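Local structure of UDP-N-acetylmuramate--L-alanine ligase (Thermotoga maritima, 1J6U) at residues T126-M131 and F306-R312; H134-H138 and E301-F306; D328-H332 and F437-G441. The protein catalyses the ATP-dependent joining of L-alanine to UDP-N-acetylmuramate, a step in building the peptidoglycan of the bacterial cell wall. All blocks are in the same frame, centred on the assembly; numbering follows the deposited sequence.

Overall arrangement
Contacts 1 and 2 lie side by side along helix 125-138, their centres about 11 Å apart, and both use Phe306, the first residue beyond helix 296-305. They also touch directly, Met131 CB lying 4.1 Å from Leu303 CD2. Contact 3 is in the C-terminal domain, its centre about 15 Å from that of contact 1 and about 25 Å from that of contact 2. It is linked to 306-312 through Arg311, whose O lies 2.8 Å from Tyr330 N, a probable hydrogen bond. The predicted ATP site of residues 121-127 contributes Thr126 and Thr127 to contact 1, while in contact 3 the side chain of His332 is about 7 Å from that of Asp123.

Contact 1 of 3, residues T126-M131 and F306-R312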
# COMPACT_ATOMS: atom_id res chain seq x y z
N THR A 126 -3.64 -2.36 0.70
CA THR A 126 -2.31 -2.90 1.01
C THR A 126 -2.13 -3.22 2.47
O THR A 126 -1.54 -4.26 2.81
CB THR A 126 -1.17 -1.91 0.51
OG1 THR A 126 -1.40 -1.57 -0.85
CG2 THR A 126 0.19 -2.55 0.58
N THR A 127 -2.61 -2.35 3.35
CA THR A 127 -2.49 -2.61 4.79
C THR A 127 -3.33 -3.84 5.16
O THR A 127 -2.87 -4.72 5.91
CB THR A 127 -2.95 -1.39 5.64
OG1 THR A 127 -1.93 -0.40 5.62
CG2 THR A 127 -3.19 -1.80 7.11
N THR A 128 -4.56 -3.89 4.62
CA THR A 128 -5.47 -5.01 4.88
C THR A 128 -4.81 -6.30 4.42
O THR A 128 -4.79 -7.30 5.15
CB THR A 128 -6.80 -4.80 4.18
OG1 THR A 128 -7.44 -3.67 4.78
CG2 THR A 128 -7.69 -6.06 4.32
N THR A 129 -4.23 -6.27 3.23
CA THR A 129 -3.51 -7.44 2.73
C THR A 129 -2.36 -7.82 3.65
O THR A 129 -2.11 -9.00 3.89
CB THR A 129 -2.90 -7.18 1.36
OG1 THR A 129 -3.91 -6.72 0.46
CG2 THR A 129 -2.29 -8.45 0.83
N ALA A 130 -1.65 -6.82 4.15
CA ALA A 130 -0.50 -7.09 5.00
C ALA A 130 -1.00 -7.72 6.31
O ALA A 130 -0.37 -8.66 6.86
CB ALA A 130 0.31 -5.78 5.25
N MSE A 131 -2.14 -7.22 6.78
CA MSE A 131 -2.74 -7.77 7.99
C MSE A 131 -3.10 -9.26 7.79
O MSE A 131 -2.73 -10.09 8.61
CB MSE A 131 -3.97 -6.96 8.37
CG MSE A 131 -3.65 -5.67 8.98
SE MSE A 131 -5.23 -4.67 9.32
CE MSE A 131 -4.51 -3.45 10.65
N PHE A 306 0.87 -6.42 14.61
CA PHE A 306 1.08 -6.01 13.24
C PHE A 306 1.85 -4.72 13.22
O PHE A 306 1.43 -3.78 13.83
CB PHE A 306 -0.27 -5.79 12.59
CG PHE A 306 -0.18 -5.27 11.21
CD1 PHE A 306 0.50 -5.99 10.22
CD2 PHE A 306 -0.81 -4.07 10.89
CE1 PHE A 306 0.53 -5.51 8.93
CE2 PHE A 306 -0.79 -3.59 9.60
CZ PHE A 306 -0.11 -4.31 8.61
N ARG A 307 2.97 -4.68 12.49
CA ARG A 307 3.80 -3.49 12.48
C ARG A 307 3.57 -2.46 11.39
O ARG A 307 4.13 -1.37 11.44
CB ARG A 307 5.28 -3.87 12.64
CG ARG A 307 5.54 -4.35 14.08
CD ARG A 307 6.97 -4.80 14.39
N GLY A 308 2.69 -2.77 10.46
CA GLY A 308 2.34 -1.81 9.43
C GLY A 308 3.15 -1.99 8.17
O GLY A 308 4.09 -2.80 8.10
N VAL A 309 2.77 -1.22 7.17
CA VAL A 309 3.44 -1.26 5.88
C VAL A 309 4.17 0.03 5.70
O VAL A 309 3.62 1.07 6.05
CB VAL A 309 2.43 -1.32 4.77
CG1 VAL A 309 3.15 -1.28 3.37
CG2 VAL A 309 1.58 -2.54 4.95
N HIS A 310 5.39 -0.03 5.14
CA HIS A 310 6.14 1.22 4.90
C HIS A 310 5.35 2.23 4.10
O HIS A 310 4.63 1.89 3.14
CB HIS A 310 7.51 0.95 4.26
CG HIS A 310 8.43 0.18 5.17
ND1 HIS A 310 9.74 -0.13 4.85
CD2 HIS A 310 8.21 -0.35 6.41
CE1 HIS A 310 10.28 -0.82 5.84
NE2 HIS A 310 9.38 -0.96 6.80
N ARG A 311 5.41 3.46 4.57
CA ARG A 311 4.74 4.62 4.01
C ARG A 311 3.28 4.70 4.38
O ARG A 311 2.55 5.54 3.83
CB ARG A 311 4.89 4.71 2.50
CG ARG A 311 6.35 4.82 2.01
CD ARG A 311 6.45 6.05 1.15
NE ARG A 311 7.09 5.75 -0.10
CZ ARG A 311 7.08 6.56 -1.15
NH1 ARG A 311 6.47 7.75 -1.12
NH2 ARG A 311 7.67 6.15 -2.26
N ARG A 312 2.83 3.83 5.26
CA ARG A 312 1.43 3.99 5.72
C ARG A 312 1.69 4.36 7.19
O ARG A 312 1.83 3.49 8.04
CB ARG A 312 0.61 2.71 5.59
CG ARG A 312 0.99 1.87 4.43
CD ARG A 312 0.35 2.31 3.13
NE ARG A 312 1.23 1.86 2.06
CZ ARG A 312 0.83 1.59 0.83
NH1 ARG A 312 -0.44 1.73 0.50
NH2 ARG A 312 1.72 1.17 -0.06
O HOH W 1 0.26 -0.31 7.76
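Phe306 lays one face of its ring against Met131, here selenomethionine. Met131 CG sits 3.7 Å from the ring centroid, 16° off the normal, a CH-pi contact over the face, while SE lies oblique to the ring in a Met-aromatic contact. The extended Met131 chain crosses the phenyl side chain at about a right angle, and Met131 CE reaches Phe306 CD2. At the edge of the same ring Ala130 CB approaches Phe306 CZ at 3.7 Å; this methyl is also pressed tightly against Val309 CG2 at 3.5 Å, and alanine suits a spot where ring and branch converge on the helix.

Phe306 CG is anti to the backbone N (chi1 176°), which carries the ring to the helix, and Gly308 N covers its other face. Polar groups join through water: one molecule accepts from Val309 N at 2.7 Å and bonds Thr127 OG1 at 3.1 Å. The Arg312 chain, bent at chi2, brings one face of its guanidinium over Thr126 CB and CG2. A type II turn from Val309 to Arg312, closed by Arg312 N to Val309 O, helps place it there, while Arg312 CB and CG pass Thr127 OG1; both threonines belong to the predicted ATP site.

Helix 125-138 receives the linker between helix 296-305 and strand 314-319, while Thr127 and Met131 also touch helix 276-291, and Thr129 packs on strands 116-120 and 166-170.

Contact 2 of 3, residues H134-H138 and E301-F306; sequences HVLKH and EALEEF
His134 and His138, one helical turn apart, both reach from helix 125-138 toward the end of helix 296-305, and each ring combines a covered face with an N-H bond at its edge. They differ in the acceptor, a backbone carbonyl for His134 and a carboxylate for His138. The trans first torsion of His134 throws the imidazole across the gap, and NE2 donates to Ala302 O at 2.6 Å. The acceptor lies in the ring plane, yet the N-H...O angle is a bent 134° and the donor stands above the carbonyl plane. One face of this ring is covered by Phe306 CA, 3.8 Å from its centroid, a CH-pi contact; the two aromatic rings are oblique to one another.

The His138 ring lays a face over Ala302 CB, 3.9 Å from its centroid, and at its edge NE2 makes a weak hydrogen bond to Glu301 OE1 of 3.2 Å. Imidazole and carboxylate planes are turned 72° against each other. Ala302 is small enough to fit between segments 134-138 and 301-305, whose axes approach to 9.1 Å with directions 126° apart. Behind it, Val135 CG2 meets Leu303 CD2 at 4.1 Å, on the side where both residues also pack on helix 276-291.

With a leucine in place of His134 the NE2 donor is gone, and Ala302 O would probably be left to its weak bond from Glu305 N.

That bond is all Ala302 O takes within its own segment, in the last helical turn, so an imidazole N-H is a fitting second donor. The nearby carboxylates of Glu301 and Glu305 would tend to favour a protonated His138.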
# COMPACT_ATOMS: atom_id res chain seq x y z
N HIS A 134 -0.01 -11.19 7.63
CA HIS A 134 0.56 -11.24 8.97
C HIS A 134 -0.17 -12.27 9.87
O HIS A 134 0.48 -13.03 10.57
CB HIS A 134 0.53 -9.83 9.56
CG HIS A 134 0.92 -9.75 11.00
ND1 HIS A 134 2.23 -9.83 11.42
CD2 HIS A 134 0.18 -9.53 12.11
CE1 HIS A 134 2.29 -9.65 12.73
NE2 HIS A 134 1.06 -9.46 13.17
N VAL A 135 -1.51 -12.26 9.87
CA VAL A 135 -2.31 -13.23 10.63
C VAL A 135 -1.95 -14.67 10.18
O VAL A 135 -1.55 -15.52 10.98
CB VAL A 135 -3.83 -13.03 10.37
CG1 VAL A 135 -4.62 -14.18 10.99
CG2 VAL A 135 -4.30 -11.71 10.97
N LEU A 136 -2.07 -14.94 8.89
CA LEU A 136 -1.73 -16.25 8.37
C LEU A 136 -0.31 -16.66 8.80
O LEU A 136 -0.04 -17.82 9.13
CB LEU A 136 -1.89 -16.27 6.84
CG LEU A 136 -3.14 -16.91 6.21
CD1 LEU A 136 -4.07 -17.48 7.28
CD2 LEU A 136 -3.85 -15.92 5.34
N LYS A 137 0.62 -15.73 8.81
CA LYS A 137 1.96 -16.14 9.22
C LYS A 137 2.00 -16.45 10.71
O LYS A 137 2.68 -17.39 11.13
CB LYS A 137 2.98 -15.03 8.89
CG LYS A 137 3.44 -15.00 7.44
CD LYS A 137 4.14 -13.65 7.09
CE LYS A 137 5.37 -13.32 7.95
NZ LYS A 137 6.45 -14.35 7.95
N HIS A 138 1.27 -15.67 11.50
CA HIS A 138 1.27 -15.84 12.95
C HIS A 138 0.66 -17.15 13.28
O HIS A 138 1.11 -17.81 14.22
CB HIS A 138 0.48 -14.75 13.62
CG HIS A 138 0.49 -14.84 15.11
ND1 HIS A 138 1.56 -14.42 15.87
CD2 HIS A 138 -0.48 -15.19 15.99
CE1 HIS A 138 1.25 -14.50 17.15
NE2 HIS A 138 0.02 -14.96 17.25
N GLU A 301 -4.04 -11.44 18.65
CA GLU A 301 -2.69 -11.31 19.19
C GLU A 301 -1.80 -10.82 18.02
O GLU A 301 -0.98 -9.90 18.16
CB GLU A 301 -2.27 -12.69 19.68
CG GLU A 301 -0.90 -12.83 20.26
CD GLU A 301 -0.64 -14.28 20.69
OE1 GLU A 301 -1.33 -15.18 20.15
OE2 GLU A 301 0.24 -14.51 21.54
N ALA A 302 -2.02 -11.41 16.86
CA ALA A 302 -1.30 -11.07 15.67
C ALA A 302 -1.66 -9.63 15.26
O ALA A 302 -0.77 -8.81 14.97
CB ALA A 302 -1.67 -12.03 14.57
N LEU A 303 -2.94 -9.30 15.26
CA LEU A 303 -3.30 -7.97 14.86
C LEU A 303 -2.70 -6.97 15.79
O LEU A 303 -2.30 -5.88 15.38
CB LEU A 303 -4.82 -7.78 14.78
CG LEU A 303 -5.49 -8.43 13.56
CD1 LEU A 303 -6.99 -8.24 13.71
CD2 LEU A 303 -5.00 -7.83 12.23
N GLU A 304 -2.60 -7.32 17.05
CA GLU A 304 -2.05 -6.36 17.99
C GLU A 304 -0.57 -6.11 17.69
O GLU A 304 -0.08 -5.01 17.84
CB GLU A 304 -2.23 -6.86 19.42
CG GLU A 304 -1.62 -5.94 20.43
CD GLU A 304 -2.15 -6.17 21.82
OE1 GLU A 304 -2.36 -7.35 22.19
OE2 GLU A 304 -2.34 -5.17 22.55
N GLU A 305 0.11 -7.14 17.21
CA GLU A 305 1.53 -7.06 16.89
C GLU A 305 1.86 -6.55 15.48
O GLU A 305 3.00 -6.26 15.19
CB GLU A 305 2.15 -8.46 17.09
CG GLU A 305 2.41 -8.84 18.57
CD GLU A 305 2.74 -10.34 18.76
OE1 GLU A 305 3.19 -10.99 17.79
OE2 GLU A 305 2.54 -10.87 19.89
N PHE A 306 0.87 -6.42 14.61
CA PHE A 306 1.08 -6.01 13.24
C PHE A 306 1.85 -4.72 13.22
O PHE A 306 1.43 -3.78 13.83
CB PHE A 306 -0.27 -5.79 12.59
CG PHE A 306 -0.18 -5.27 11.21
CD1 PHE A 306 0.50 -5.99 10.22
CD2 PHE A 306 -0.81 -4.07 10.89
CE1 PHE A 306 0.53 -5.51 8.93
CE2 PHE A 306 -0.79 -3.59 9.60
CZ PHE A 306 -0.11 -4.31 8.61

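Contact 3 of 3, residues D328-H332 and F437-G441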
# COMPACT_ATOMS: atom_id res chain seq x y z
N ASP A 328 6.85 8.54 7.64
CA ASP A 328 6.56 8.48 6.20
C ASP A 328 5.12 8.12 5.87
O ASP A 328 4.56 7.16 6.42
CB ASP A 328 7.45 7.45 5.52
CG ASP A 328 8.90 7.84 5.56
OD1 ASP A 328 9.19 8.96 5.13
OD2 ASP A 328 9.75 7.03 5.99
N ASP A 329 4.51 8.87 4.98
CA ASP A 329 3.16 8.55 4.58
C ASP A 329 2.90 8.93 3.13
O ASP A 329 3.21 10.03 2.71
CB ASP A 329 2.12 9.22 5.45
CG ASP A 329 0.75 8.57 5.30
OD1 ASP A 329 -0.08 9.07 4.51
OD2 ASP A 329 0.54 7.53 5.96
N TYR A 330 2.31 7.98 2.41
CA TYR A 330 1.96 8.04 1.00
C TYR A 330 0.90 9.05 0.65
O TYR A 330 0.70 9.33 -0.51
CB TYR A 330 1.40 6.68 0.59
CG TYR A 330 2.04 6.08 -0.61
CD1 TYR A 330 3.39 6.28 -0.86
CD2 TYR A 330 1.32 5.22 -1.44
CE1 TYR A 330 4.04 5.63 -1.92
CE2 TYR A 330 1.96 4.55 -2.51
CZ TYR A 330 3.33 4.77 -2.73
OH TYR A 330 4.00 4.10 -3.74
N ALA A 331 0.20 9.60 1.63
CA ALA A 331 -0.89 10.51 1.30
C ALA A 331 -0.60 11.52 0.18
O ALA A 331 0.48 12.13 0.14
CB ALA A 331 -1.35 11.25 2.56
N HIS A 332 -1.57 11.70 -0.72
CA HIS A 332 -1.44 12.63 -1.84
C HIS A 332 -2.73 13.36 -2.11
O HIS A 332 -2.80 14.30 -2.88
CB HIS A 332 -0.98 11.91 -3.09
CG HIS A 332 -1.87 10.79 -3.49
ND1 HIS A 332 -1.67 9.50 -3.03
CD2 HIS A 332 -2.98 10.76 -4.26
CE1 HIS A 332 -2.63 8.73 -3.51
NE2 HIS A 332 -3.43 9.47 -4.26
N PHE A 437 6.92 13.30 6.51
CA PHE A 437 7.27 13.48 5.12
C PHE A 437 6.16 12.78 4.30
O PHE A 437 6.14 11.55 4.15
CB PHE A 437 8.61 12.86 4.83
CG PHE A 437 9.74 13.69 5.27
CD1 PHE A 437 10.13 13.69 6.60
CD2 PHE A 437 10.43 14.48 4.35
CE1 PHE A 437 11.21 14.45 7.01
CE2 PHE A 437 11.51 15.25 4.76
CZ PHE A 437 11.90 15.24 6.09
N VAL A 438 5.26 13.58 3.76
CA VAL A 438 4.11 13.10 3.04
C VAL A 438 4.10 13.14 1.53
O VAL A 438 4.27 14.20 0.92
CB VAL A 438 2.91 13.89 3.50
CG1 VAL A 438 1.62 13.30 2.91
CG2 VAL A 438 2.93 13.93 5.04
N GLY A 439 3.85 11.99 0.92
CA GLY A 439 3.74 11.93 -0.52
C GLY A 439 4.01 10.59 -1.17
O GLY A 439 4.74 9.78 -0.63
N ALA A 440 3.47 10.39 -2.37
CA ALA A 440 3.64 9.12 -3.06
C ALA A 440 4.93 9.04 -3.87
O ALA A 440 5.35 7.95 -4.28
CB ALA A 440 2.45 8.88 -3.95
N GLY A 441 5.57 10.18 -4.08
CA GLY A 441 6.78 10.19 -4.87
C GLY A 441 8.13 10.17 -4.20
O GLY A 441 8.37 9.44 -3.23
O HOH W 2 7.92 10.07 3.12
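Two neighbouring parallel strands of the C-terminal domain sheet, 324-329 and 433-438, run side by side here, and their chains continue into loops. Asp328 pairs with Phe437 and Asp329 with Val438. Asp329 bonds through both of its backbone groups, as a residue in a parallel ladder can: its N donates to Phe437 O at 3.2 Å, and its O accepts from Gly439 N at 2.7 Å, in the carbonyl plane. Val438 CA adds a CA-H...O contact to the same oxygen.

On the sheet face that carries Asp328 and Phe437, a water donates to both Asp328 OD1 and Phe437 O, and Ser447 of helix 443-457 is a further partner of that carboxylate oxygen. Asp329 and Val438 point to the other face, toward Leu340 of helix 334-347, so that helices cover both sides of the sheet in the manner of an alpha/beta domain. The aspartate turns its own chain: OD1 accepts from Ala331 N at 2.9 Å, an Asx turn, met from above the carboxylate plane, while OD2 takes the backbone N of Phe313.

Within this turn Ala331 also packs its CB on Val438 CG1 at 3.6 Å. Gly439 adopts phi 156° and psi 157°, where a CB would collide with the preceding carbonyl oxygen, which explains the glycine. Next to it, Ala440 CB stands over the centre of the Tyr330 ring, 4.1 Å from the centroid and 11° off its normal, a CH-pi contact for which a methyl is well shaped. The tyrosine side chain also touches Arg311.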